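Local structure of aminoglycoside N(3)-acetyltransferase (Streptomyces griseus, 7LAP) at residues S134-V139 / R220-I225; A99-H104 / T206-I211; T111-H116 / A124-P129. The protein probably catalyses the transfer of an acetyl group from acetyl-CoA to the 3-amino group of aminoglycoside antibiotics, a reaction that gives resistance to them. All blocks are in the same frame, centred on the assembly; numbering follows the deposited sequence.

Contact 1. Residues S134-V139 / R220-I225; sequences SRHPDV and RTFRDI
P137 and F222 form the tight part of this contact. They meet from opposite directions, and P137 CG sits 3.5 Å from F222 CZ. P137 CD follows at 4.0 Å from F222 CZ, so the far end of the phenyl ring is touched obliquely by two proline carbons. H136 passes beside F222, its side chain running the opposite way. The two aromatic rings are oblique, with planes at 60° and centroids 5.1 Å apart. H136 NE2 approaches F222 CD2 to 3.7 Å. All three residues are buried.

The imidazole is held within its own loop. P137 CD lies over one face near the rim, and V139 CG2 lies over the opposite face. H136 ND1 accepts a hydrogen bond from D138 N at 3.1 Å and a weak one from V139 N. With chi1 at -155° the H136 ring lies beside its own carbonyl carbon; NE2 bonds W157 O.

The strand belongs to a two-stranded antiparallel hairpin, 204-213 with 216-225. The loop 134-139 comes between strands 132-133 and 141-145 of the main mixed sheet, so the contact joins the hairpin to that sheet's edge region. F222 is paired through its backbone with Y207 of the partner strand. R220 CG lies above one face of the F222 ring.

The contact is looser at D138 and D224. No direct bond links them, and D138 OD2 is 4.8 Å from D224 OD2. A water lies 2.7 Å from D138 OD2 and can bridge to D224 OD2, although more acceptors compete for it than it has protons. D138 OD2 also meets Y87 OH, and OD1 meets Q209 NE2. D138 and V139 are partly exposed, unlike the buried D224, whose OD1 is bonded to H161.

Contact 2. Residues A99-H104 / T206-I211; sequences AVRAHH and TYEQPI
H104 overlaps P210 at one corner of its ring. P210 CG lies 4.0 Å from H104 CD2 and 3.9 Å from the carbonyl O of H104. The proline ring thus rests against both the side chain and the backbone of that residue, and it approaches the imidazole neither squarely over the face nor at the edge. A chi1 of -163° sets the imidazole of H104 beside its own carbonyl carbon. W81, whose ring meets that of H104 at a steep angle, and P85 also pack on it.

R101 sits one helical turn earlier and reaches the same strand by a longer route. Its chain bends at chi2 (-138°), and the guanidinium then swings out to E208. One nitrogen does all the work. R101 NH2 is 2.7 Å from E208 OE2 in a salt bridge, and it also gives a nearly straight hydrogen bond of 3.0 Å to E208 OE1. The carboxylate meets the edge of the guanidinium near its plane. The two planes are 40° apart, and NH2 meets OE1 from above the carboxylate plane. E208 is extended beyond CG and reaches toward the helix.

The contact sets the end of helix 94-103 against strand 204-213 of the two-stranded hairpin. The neighbouring strand adds to it: R217 NH2 bonds the carbonyls of R101 and H104, and W219 NE1 bonds that of R101. On the helix, A99 and V100 pack on T23 and P21 of the second subunit.

The chemistry is divided. H104 and P210 are buried and join by van der Waals contact, while R101 and E208 are partly exposed. A salt bridge made through one nitrogen, with its planes twisted, probably has a less fixed geometry than a coplanar two-nitrogen bridge.

Contact 3. Residues T111-H116 / A124-P129; sequences TSEAEH and ALRRRP
R126 lies across the backbone of the loop 111-116, its guanidinium flat under the carbonyl of S112. This is a helix-to-loop contact beside the main mixed sheet: R126 stands near the end of helix 120-126, and the loop leads from helix 94-103 toward it. The same region faces the second subunit.

From CB the chain starts in a crowded position, with CG between the backbone N and the carbonyl carbon (chi1 86°). It then runs extended to NE. CB, CG and CD have no atom of the loop within 4.2 Å; the side chain touches A142 of strand 141-145. R126 NE is 4.1 Å from A114 N, but its polar partner is E123, whose OE1 forms a salt bridge with it and also accepts the N-H of A114. E123 OE1 thus ties both sides together.

R126 CZ lies below S112 O at 3.5 Å, and that oxygen stands over the centre of one guanidinium face. R127 CG lies over the centre of the opposite face. The carbonyl dipole probably favours the positive group, although no hydrogen bond links the two. S112 O is itself bonded by R133. R126 NH1 is 3.7 Å from S112 O. It also bonds the carbonyl of R110. The flat group is thus gripped at its edges and covered on both faces.

R126 NH2 comes within 3.7 Å of E113 CA. The carboxylate of E113 leads away, and its OE1 pairs instead with R120 of the second subunit. R127 packs on R127 of the second subunit and bonds E123 O there; its NH2 lies close to the like-charged R126 NH2 of that subunit. At the tip, a water lies in the guanidinium plane, accepts from R126 NH2 at 3.1 Å and donates to T111 O.

In the fold
Contacts 1 and 2 share the two-stranded hairpin: 220-225 lies on one strand and 206-211 on the other, and Q209 of contact 2 packs on P137 of contact 1. Contact 1 is buried and mainly aromatic and apolar, with a water-bridged acidic side. Contact 2 lies farther out, its centre about 24 Å from the centre of the chain, and mixes van der Waals contact with a partly exposed salt bridge. Contact 3 is buried but polar, built on an arginine with its guanidinium face against the S112 carbonyl. It lies about 17 Å from contact 1, centre to centre, and touches it through E115 and D138. Contacts 2 and 3 do not touch, yet both meet the second subunit; contact 1 does not.

Contact 1. Residues S134-V139 / R220-I225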
loop_
_atom_site.group_PDB
_atom_site.type_symbol
_atom_site.label_atom_id
_atom_site.label_comp_id
_atom_site.label_asym_id
_atom_site.label_seq_id
_atom_site.Cartn_x
_atom_site.Cartn_y
_atom_site.Cartn_z
ATOM N N SER B 134 -5.093 -13.239 -9.604
ATOM C CA SER B 134 -4.873 -13.963 -10.858
ATOM C C SER B 134 -3.409 -13.833 -11.288
ATOM O O SER B 134 -2.644 -13.030 -10.758
ATOM C CB SER B 134 -5.847 -13.488 -11.949
ATOM O OG SER B 134 -5.421 -12.311 -12.607
ATOM N N ARG B 135 -3.005 -14.665 -12.235
ATOM C CA ARG B 135 -1.585 -14.856 -12.478
ATOM C C ARG B 135 -1.015 -13.865 -13.472
ATOM O O ARG B 135 0.208 -13.856 -13.688
ATOM C CB ARG B 135 -1.339 -16.295 -12.963
ATOM C CG ARG B 135 -1.942 -16.557 -14.317
ATOM C CD ARG B 135 -1.779 -18.020 -14.808
ATOM N NE ARG B 135 -2.198 -18.134 -16.200
ATOM C CZ ARG B 135 -1.960 -19.181 -16.994
ATOM N NH1 ARG B 135 -1.302 -20.249 -16.536
ATOM N NH2 ARG B 135 -2.376 -19.152 -18.258
ATOM N N HIS B 136 -1.848 -13.020 -14.076
ATOM C CA HIS B 136 -1.346 -12.201 -15.171
ATOM C C HIS B 136 -0.462 -11.075 -14.639
ATOM O O HIS B 136 -0.858 -10.392 -13.701
ATOM C CB HIS B 136 -2.492 -11.595 -15.977
ATOM C CG HIS B 136 -2.091 -11.269 -17.377
ATOM N ND1 HIS B 136 -1.411 -10.112 -17.708
ATOM C CD2 HIS B 136 -2.187 -11.992 -18.515
ATOM C CE1 HIS B 136 -1.135 -10.130 -19.000
ATOM N NE2 HIS B 136 -1.603 -11.255 -19.515
ATOM N N PRO B 137 0.715 -10.837 -15.239
ATOM C CA PRO B 137 1.615 -9.788 -14.723
ATOM C C PRO B 137 1.192 -8.395 -15.068
ATOM O O PRO B 137 1.631 -7.456 -14.396
ATOM C CB PRO B 137 2.952 -10.089 -15.414
ATOM C CG PRO B 137 2.539 -10.798 -16.727
ATOM C CD PRO B 137 1.341 -11.645 -16.309
ATOM N N ASP B 138 0.394 -8.209 -16.108
ATOM C CA ASP B 138 -0.010 -6.870 -16.476
ATOM C C ASP B 138 -1.404 -6.488 -15.989
ATOM O O ASP B 138 -1.613 -5.339 -15.588
ATOM C CB ASP B 138 0.063 -6.703 -17.988
ATOM C CG ASP B 138 -0.014 -5.263 -18.385
ATOM O OD1 ASP B 138 0.826 -4.482 -17.905
ATOM O OD2 ASP B 138 -0.904 -4.905 -19.165
ATOM N N VAL B 139 -2.377 -7.404 -16.011
ATOM C CA VAL B 139 -3.754 -7.022 -15.714
ATOM C C VAL B 139 -4.399 -8.006 -14.749
ATOM O O VAL B 139 -5.585 -8.337 -14.889
ATOM C CB VAL B 139 -4.585 -6.885 -17.004
ATOM C CG1 VAL B 139 -4.114 -5.650 -17.801
ATOM C CG2 VAL B 139 -4.504 -8.179 -17.861
ATOM N N ARG B 220 8.298 -13.528 -20.930
ATOM C CA ARG B 220 7.255 -13.957 -21.848
ATOM C C ARG B 220 6.785 -12.745 -22.635
ATOM O O ARG B 220 6.748 -11.633 -22.107
ATOM C CB ARG B 220 6.060 -14.607 -21.112
ATOM C CG ARG B 220 5.120 -15.350 -22.035
ATOM C CD ARG B 220 4.039 -16.152 -21.321
ATOM N NE ARG B 220 3.220 -16.903 -22.284
ATOM C CZ ARG B 220 2.434 -16.365 -23.226
ATOM N NH1 ARG B 220 2.284 -15.041 -23.339
ATOM N NH2 ARG B 220 1.756 -17.165 -24.052
ATOM N N THR B 221 6.436 -12.962 -23.894
ATOM C CA THR B 221 5.836 -11.932 -24.732
ATOM C C THR B 221 4.321 -12.058 -24.656
ATOM O O THR B 221 3.781 -13.168 -24.708
ATOM C CB THR B 221 6.312 -12.072 -26.184
ATOM O OG1 THR B 221 7.706 -11.761 -26.256
ATOM C CG2 THR B 221 5.550 -11.140 -27.097
ATOM N N PHE B 222 3.643 -10.924 -24.523
ATOM C CA PHE B 222 2.205 -10.866 -24.332
ATOM C C PHE B 222 1.572 -10.015 -25.416
ATOM O O PHE B 222 2.138 -8.997 -25.832
ATOM C CB PHE B 222 1.838 -10.261 -22.966
ATOM C CG PHE B 222 2.332 -11.064 -21.814
ATOM C CD1 PHE B 222 3.611 -10.856 -21.311
ATOM C CD2 PHE B 222 1.539 -12.071 -21.266
ATOM C CE1 PHE B 222 4.085 -11.610 -20.248
ATOM C CE2 PHE B 222 2.003 -12.831 -20.196
ATOM C CZ PHE B 222 3.285 -12.604 -19.682
ATOM N N ARG B 223 0.383 -10.422 -25.843
ATOM C CA ARG B 223 -0.423 -9.638 -26.763
ATOM C C ARG B 223 -1.745 -9.316 -26.096
ATOM O O ARG B 223 -2.335 -10.182 -25.447
ATOM C CB ARG B 223 -0.662 -10.391 -28.072
ATOM C CG ARG B 223 -1.502 -9.607 -29.058
ATOM C CD ARG B 223 -1.711 -10.395 -30.312
ATOM N NE ARG B 223 -2.912 -9.992 -31.040
ATOM C CZ ARG B 223 -2.924 -9.112 -32.040
ATOM N NH1 ARG B 223 -1.797 -8.520 -32.436
ATOM N NH2 ARG B 223 -4.069 -8.835 -32.653
ATOM N N ASP B 224 -2.215 -8.081 -26.275
ATOM C CA ASP B 224 -3.438 -7.589 -25.651
ATOM C C ASP B 224 -3.985 -6.483 -26.545
ATOM O O ASP B 224 -3.300 -5.999 -27.446
ATOM C CB ASP B 224 -3.157 -7.085 -24.215
ATOM C CG ASP B 224 -4.441 -6.755 -23.411
ATOM O OD1 ASP B 224 -5.544 -7.224 -23.783
ATOM O OD2 ASP B 224 -4.339 -6.053 -22.379
ATOM N N ILE B 225 -5.242 -6.089 -26.314
ATOM C CA ILE B 225 -5.672 -4.795 -26.852
ATOM C C ILE B 225 -4.953 -3.675 -26.100
ATOM O O ILE B 225 -4.443 -3.851 -24.988
ATOM C CB ILE B 225 -7.196 -4.614 -26.775
ATOM C CG1 ILE B 225 -7.665 -4.830 -25.336
ATOM C CG2 ILE B 225 -7.906 -5.560 -27.717
ATOM C CD1 ILE B 225 -8.623 -3.747 -24.819
HETATM O O HOH W 1 -2.152 -6.688 -20.846
#

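Contact 2. Residues A99-H104 / T206-I211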
loop_
_atom_site.group_PDB
_atom_site.type_symbol
_atom_site.label_atom_id
_atom_site.label_comp_id
_atom_site.label_asym_id
_atom_site.label_seq_id
_atom_site.Cartn_x
_atom_site.Cartn_y
_atom_site.Cartn_z
ATOM N N ALA B 99 20.159 -4.464 -18.017
ATOM C CA ALA B 99 19.978 -4.549 -16.572
ATOM C C ALA B 99 18.555 -4.972 -16.225
ATOM O O ALA B 99 18.346 -5.824 -15.358
ATOM C CB ALA B 99 20.300 -3.203 -15.926
ATOM N N VAL B 100 17.563 -4.390 -16.902
ATOM C CA VAL B 100 16.170 -4.782 -16.689
ATOM C C VAL B 100 15.972 -6.256 -17.022
ATOM O O VAL B 100 15.400 -7.013 -16.233
ATOM C CB VAL B 100 15.231 -3.882 -17.515
ATOM C CG1 VAL B 100 13.799 -4.390 -17.471
ATOM C CG2 VAL B 100 15.318 -2.467 -17.022
ATOM N N ARG B 101 16.456 -6.690 -18.193
ATOM C CA ARG B 101 16.254 -8.072 -18.618
ATOM C C ARG B 101 16.964 -9.057 -17.703
ATOM O O ARG B 101 16.483 -10.175 -17.493
ATOM C CB ARG B 101 16.753 -8.265 -20.047
ATOM C CG ARG B 101 15.780 -7.819 -21.090
ATOM C CD ARG B 101 15.720 -8.801 -22.252
ATOM N NE ARG B 101 14.463 -8.656 -22.985
ATOM C CZ ARG B 101 14.146 -7.585 -23.715
ATOM N NH1 ARG B 101 14.996 -6.562 -23.821
ATOM N NH2 ARG B 101 12.978 -7.533 -24.340
ATOM N N ALA B 102 18.134 -8.686 -17.192
ATOM C CA ALA B 102 18.875 -9.580 -16.314
ATOM C C ALA B 102 18.362 -9.548 -14.875
ATOM O O ALA B 102 18.454 -10.557 -14.176
ATOM C CB ALA B 102 20.361 -9.220 -16.342
ATOM N N HIS B 103 17.816 -8.426 -14.400
ATOM C CA HIS B 103 17.602 -8.276 -12.958
ATOM C C HIS B 103 16.190 -7.908 -12.518
ATOM O O HIS B 103 15.924 -7.944 -11.307
ATOM C CB HIS B 103 18.571 -7.226 -12.384
ATOM C CG HIS B 103 20.008 -7.549 -12.643
ATOM N ND1 HIS B 103 20.614 -8.677 -12.136
ATOM C CD2 HIS B 103 20.938 -6.932 -13.406
ATOM C CE1 HIS B 103 21.863 -8.732 -12.561
ATOM N NE2 HIS B 103 22.086 -7.682 -13.329
ATOM N N HIS B 104 15.298 -7.533 -13.421
ATOM C CA HIS B 104 13.939 -7.215 -12.990
ATOM C C HIS B 104 13.239 -8.463 -12.454
ATOM O O HIS B 104 13.117 -9.454 -13.178
ATOM C CB HIS B 104 13.124 -6.602 -14.116
ATOM C CG HIS B 104 11.897 -5.890 -13.634
ATOM N ND1 HIS B 104 11.811 -4.522 -13.573
ATOM C CD2 HIS B 104 10.720 -6.365 -13.156
ATOM C CE1 HIS B 104 10.619 -4.176 -13.114
ATOM N NE2 HIS B 104 9.942 -5.278 -12.846
ATOM N N THR B 206 2.089 -5.341 -27.859
ATOM C CA THR B 206 2.976 -6.456 -27.568
ATOM C C THR B 206 4.023 -5.949 -26.595
ATOM O O THR B 206 4.612 -4.886 -26.820
ATOM C CB THR B 206 3.647 -6.986 -28.832
ATOM O OG1 THR B 206 2.664 -7.565 -29.686
ATOM C CG2 THR B 206 4.674 -8.035 -28.481
ATOM N N TYR B 207 4.221 -6.674 -25.499
ATOM C CA TYR B 207 5.203 -6.287 -24.498
ATOM C C TYR B 207 5.762 -7.564 -23.891
ATOM O O TYR B 207 5.252 -8.664 -24.124
ATOM C CB TYR B 207 4.590 -5.353 -23.431
ATOM C CG TYR B 207 3.396 -5.969 -22.768
ATOM C CD1 TYR B 207 2.123 -5.822 -23.309
ATOM C CD2 TYR B 207 3.542 -6.750 -21.621
ATOM C CE1 TYR B 207 1.025 -6.419 -22.712
ATOM C CE2 TYR B 207 2.460 -7.343 -21.019
ATOM C CZ TYR B 207 1.207 -7.170 -21.564
ATOM O OH TYR B 207 0.147 -7.782 -20.969
ATOM N N GLU B 208 6.829 -7.427 -23.133
ATOM C CA GLU B 208 7.377 -8.570 -22.430
ATOM C C GLU B 208 7.374 -8.276 -20.946
ATOM O O GLU B 208 7.466 -7.127 -20.535
ATOM C CB GLU B 208 8.779 -8.888 -22.899
ATOM C CG GLU B 208 8.859 -8.952 -24.393
ATOM C CD GLU B 208 10.276 -8.945 -24.875
ATOM O OE1 GLU B 208 11.032 -9.848 -24.469
ATOM O OE2 GLU B 208 10.635 -8.028 -25.643
ATOM N N GLN B 209 7.237 -9.321 -20.142
ATOM C CA GLN B 209 7.254 -9.128 -18.704
ATOM C C GLN B 209 7.745 -10.419 -18.083
ATOM O O GLN B 209 7.493 -11.502 -18.627
ATOM C CB GLN B 209 5.870 -8.737 -18.166
ATOM C CG GLN B 209 5.677 -7.201 -18.086
ATOM C CD GLN B 209 4.274 -6.814 -17.725
ATOM O OE1 GLN B 209 3.506 -7.637 -17.240
ATOM N NE2 GLN B 209 3.929 -5.555 -17.937
ATOM N N PRO B 210 8.490 -10.337 -16.984
ATOM C CA PRO B 210 9.013 -11.548 -16.351
ATOM C C PRO B 210 7.948 -12.191 -15.474
ATOM O O PRO B 210 7.319 -11.530 -14.638
ATOM C CB PRO B 210 10.192 -11.031 -15.521
ATOM C CG PRO B 210 9.823 -9.618 -15.210
ATOM C CD PRO B 210 9.007 -9.101 -16.361
ATOM N N ILE B 211 7.751 -13.495 -15.676
ATOM C CA ILE B 211 6.905 -14.311 -14.823
ATOM C C ILE B 211 7.723 -15.486 -14.280
ATOM O O ILE B 211 8.875 -15.715 -14.652
ATOM C CB ILE B 211 5.634 -14.803 -15.550
ATOM C CG1 ILE B 211 5.995 -15.614 -16.789
ATOM C CG2 ILE B 211 4.765 -13.619 -15.955
ATOM C CD1 ILE B 211 4.989 -16.712 -17.148
#

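Contact 3. Residues T111-H116 / A124-P129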
loop_
_atom_site.group_PDB
_atom_site.type_symbol
_atom_site.label_atom_id
_atom_site.label_comp_id
_atom_site.label_asym_id
_atom_site.label_seq_id
_atom_site.Cartn_x
_atom_site.Cartn_y
_atom_site.Cartn_z
ATOM N N THR B 111 3.053 -11.235 -3.577
ATOM C CA THR B 111 3.735 -10.061 -3.048
ATOM C C THR B 111 3.783 -8.858 -3.983
ATOM O O THR B 111 3.954 -7.739 -3.489
ATOM C CB THR B 111 5.182 -10.416 -2.641
ATOM O OG1 THR B 111 5.892 -10.890 -3.789
ATOM C CG2 THR B 111 5.202 -11.508 -1.548
ATOM N N SER B 112 3.688 -9.040 -5.303
ATOM C CA SER B 112 3.740 -7.886 -6.200
ATOM C C SER B 112 2.579 -6.953 -5.927
ATOM O O SER B 112 1.416 -7.376 -5.946
ATOM C CB SER B 112 3.698 -8.319 -7.665
ATOM O OG SER B 112 4.761 -9.178 -7.926
ATOM N N GLU B 113 2.890 -5.677 -5.678
ATOM C CA GLU B 113 1.842 -4.734 -5.316
ATOM C C GLU B 113 0.992 -4.375 -6.506
ATOM O O GLU B 113 1.463 -4.323 -7.652
ATOM C CB GLU B 113 2.421 -3.463 -4.706
ATOM C CG GLU B 113 3.309 -3.782 -3.569
ATOM C CD GLU B 113 4.270 -2.679 -3.258
ATOM O OE1 GLU B 113 3.900 -1.490 -3.448
ATOM O OE2 GLU B 113 5.403 -3.023 -2.844
ATOM N N ALA B 114 -0.280 -4.121 -6.212
ATOM C CA ALA B 114 -1.200 -3.610 -7.207
ATOM C C ALA B 114 -0.756 -2.227 -7.664
ATOM O O ALA B 114 0.067 -1.572 -7.028
ATOM C CB ALA B 114 -2.614 -3.537 -6.651
ATOM N N GLU B 115 -1.280 -1.807 -8.814
ATOM C CA GLU B 115 -0.992 -0.474 -9.317
ATOM C C GLU B 115 -1.498 0.573 -8.332
ATOM O O GLU B 115 -2.640 0.501 -7.873
ATOM C CB GLU B 115 -1.641 -0.274 -10.687
ATOM C CG GLU B 115 -0.660 -0.461 -11.851
ATOM C CD GLU B 115 -1.305 -1.011 -13.113
ATOM O OE1 GLU B 115 -2.351 -0.474 -13.535
ATOM O OE2 GLU B 115 -0.759 -1.967 -13.707
ATOM N N HIS B 116 -0.656 1.576 -8.044
ATOM C CA HIS B 116 -1.017 2.593 -7.059
ATOM C C HIS B 116 -2.236 3.395 -7.481
ATOM O O HIS B 116 -3.018 3.842 -6.627
ATOM C CB HIS B 116 0.158 3.526 -6.821
ATOM C CG HIS B 116 1.290 2.881 -6.094
ATOM N ND1 HIS B 116 1.245 1.567 -5.663
ATOM C CD2 HIS B 116 2.499 3.364 -5.717
ATOM C CE1 HIS B 116 2.378 1.271 -5.054
ATOM N NE2 HIS B 116 3.153 2.345 -5.069
ATOM N N ALA B 124 -5.812 -3.829 -0.455
ATOM C CA ALA B 124 -6.347 -4.435 0.770
ATOM C C ALA B 124 -7.075 -5.749 0.473
ATOM O O ALA B 124 -6.920 -6.735 1.209
ATOM C CB ALA B 124 -7.288 -3.451 1.507
ATOM N N LEU B 125 -7.878 -5.785 -0.593
ATOM C CA LEU B 125 -8.620 -7.006 -0.925
ATOM C C LEU B 125 -7.670 -8.176 -1.206
ATOM O O LEU B 125 -7.843 -9.284 -0.664
ATOM C CB LEU B 125 -9.535 -6.740 -2.131
ATOM C CG LEU B 125 -10.665 -7.689 -2.563
ATOM C CD1 LEU B 125 -10.132 -8.956 -3.197
ATOM C CD2 LEU B 125 -11.644 -8.000 -1.413
ATOM N N ARG B 126 -6.655 -7.957 -2.048
ATOM C CA ARG B 126 -5.789 -9.080 -2.403
ATOM C C ARG B 126 -5.019 -9.598 -1.190
ATOM O O ARG B 126 -4.656 -10.773 -1.162
ATOM C CB ARG B 126 -4.820 -8.690 -3.530
ATOM C CG ARG B 126 -3.576 -8.030 -3.028
ATOM C CD ARG B 126 -2.524 -7.795 -4.091
ATOM N NE ARG B 126 -1.424 -7.023 -3.513
ATOM C CZ ARG B 126 -0.331 -7.549 -2.962
ATOM N NH1 ARG B 126 -0.144 -8.869 -2.944
ATOM N NH2 ARG B 126 0.593 -6.738 -2.434
ATOM N N ARG B 127 -4.814 -8.773 -0.155
ATOM C CA ARG B 127 -4.094 -9.254 1.016
ATOM C C ARG B 127 -5.020 -9.902 2.052
ATOM O O ARG B 127 -4.534 -10.401 3.069
ATOM C CB ARG B 127 -3.280 -8.091 1.626
ATOM C CG ARG B 127 -2.195 -7.481 0.642
ATOM C CD ARG B 127 -1.546 -6.150 1.127
ATOM N NE ARG B 127 -0.806 -6.373 2.372
ATOM C CZ ARG B 127 0.479 -6.070 2.580
ATOM N NH1 ARG B 127 1.204 -5.511 1.618
ATOM N NH2 ARG B 127 1.034 -6.330 3.767
ATOM N N ARG B 128 -6.339 -9.902 1.827
ATOM C CA ARG B 128 -7.245 -10.555 2.764
ATOM C C ARG B 128 -6.923 -12.046 2.867
ATOM O O ARG B 128 -6.632 -12.690 1.845
ATOM C CB ARG B 128 -8.709 -10.378 2.338
ATOM C CG ARG B 128 -9.272 -8.945 2.584
ATOM C CD ARG B 128 -9.582 -8.682 4.059
ATOM N NE ARG B 128 -10.727 -9.461 4.506
ATOM C CZ ARG B 128 -11.744 -8.956 5.211
ATOM N NH1 ARG B 128 -11.750 -7.669 5.559
ATOM N NH2 ARG B 128 -12.752 -9.738 5.579
ATOM N N PRO B 129 -7.041 -12.644 4.061
ATOM C CA PRO B 129 -6.981 -14.113 4.165
ATOM C C PRO B 129 -7.983 -14.754 3.221
ATOM O O PRO B 129 -9.124 -14.316 3.126
ATOM C CB PRO B 129 -7.338 -14.380 5.633
ATOM C CG PRO B 129 -6.956 -13.126 6.352
ATOM C CD PRO B 129 -7.247 -12.000 5.372
HETATM O O HOH W 2 3.390 -7.026 -1.162
#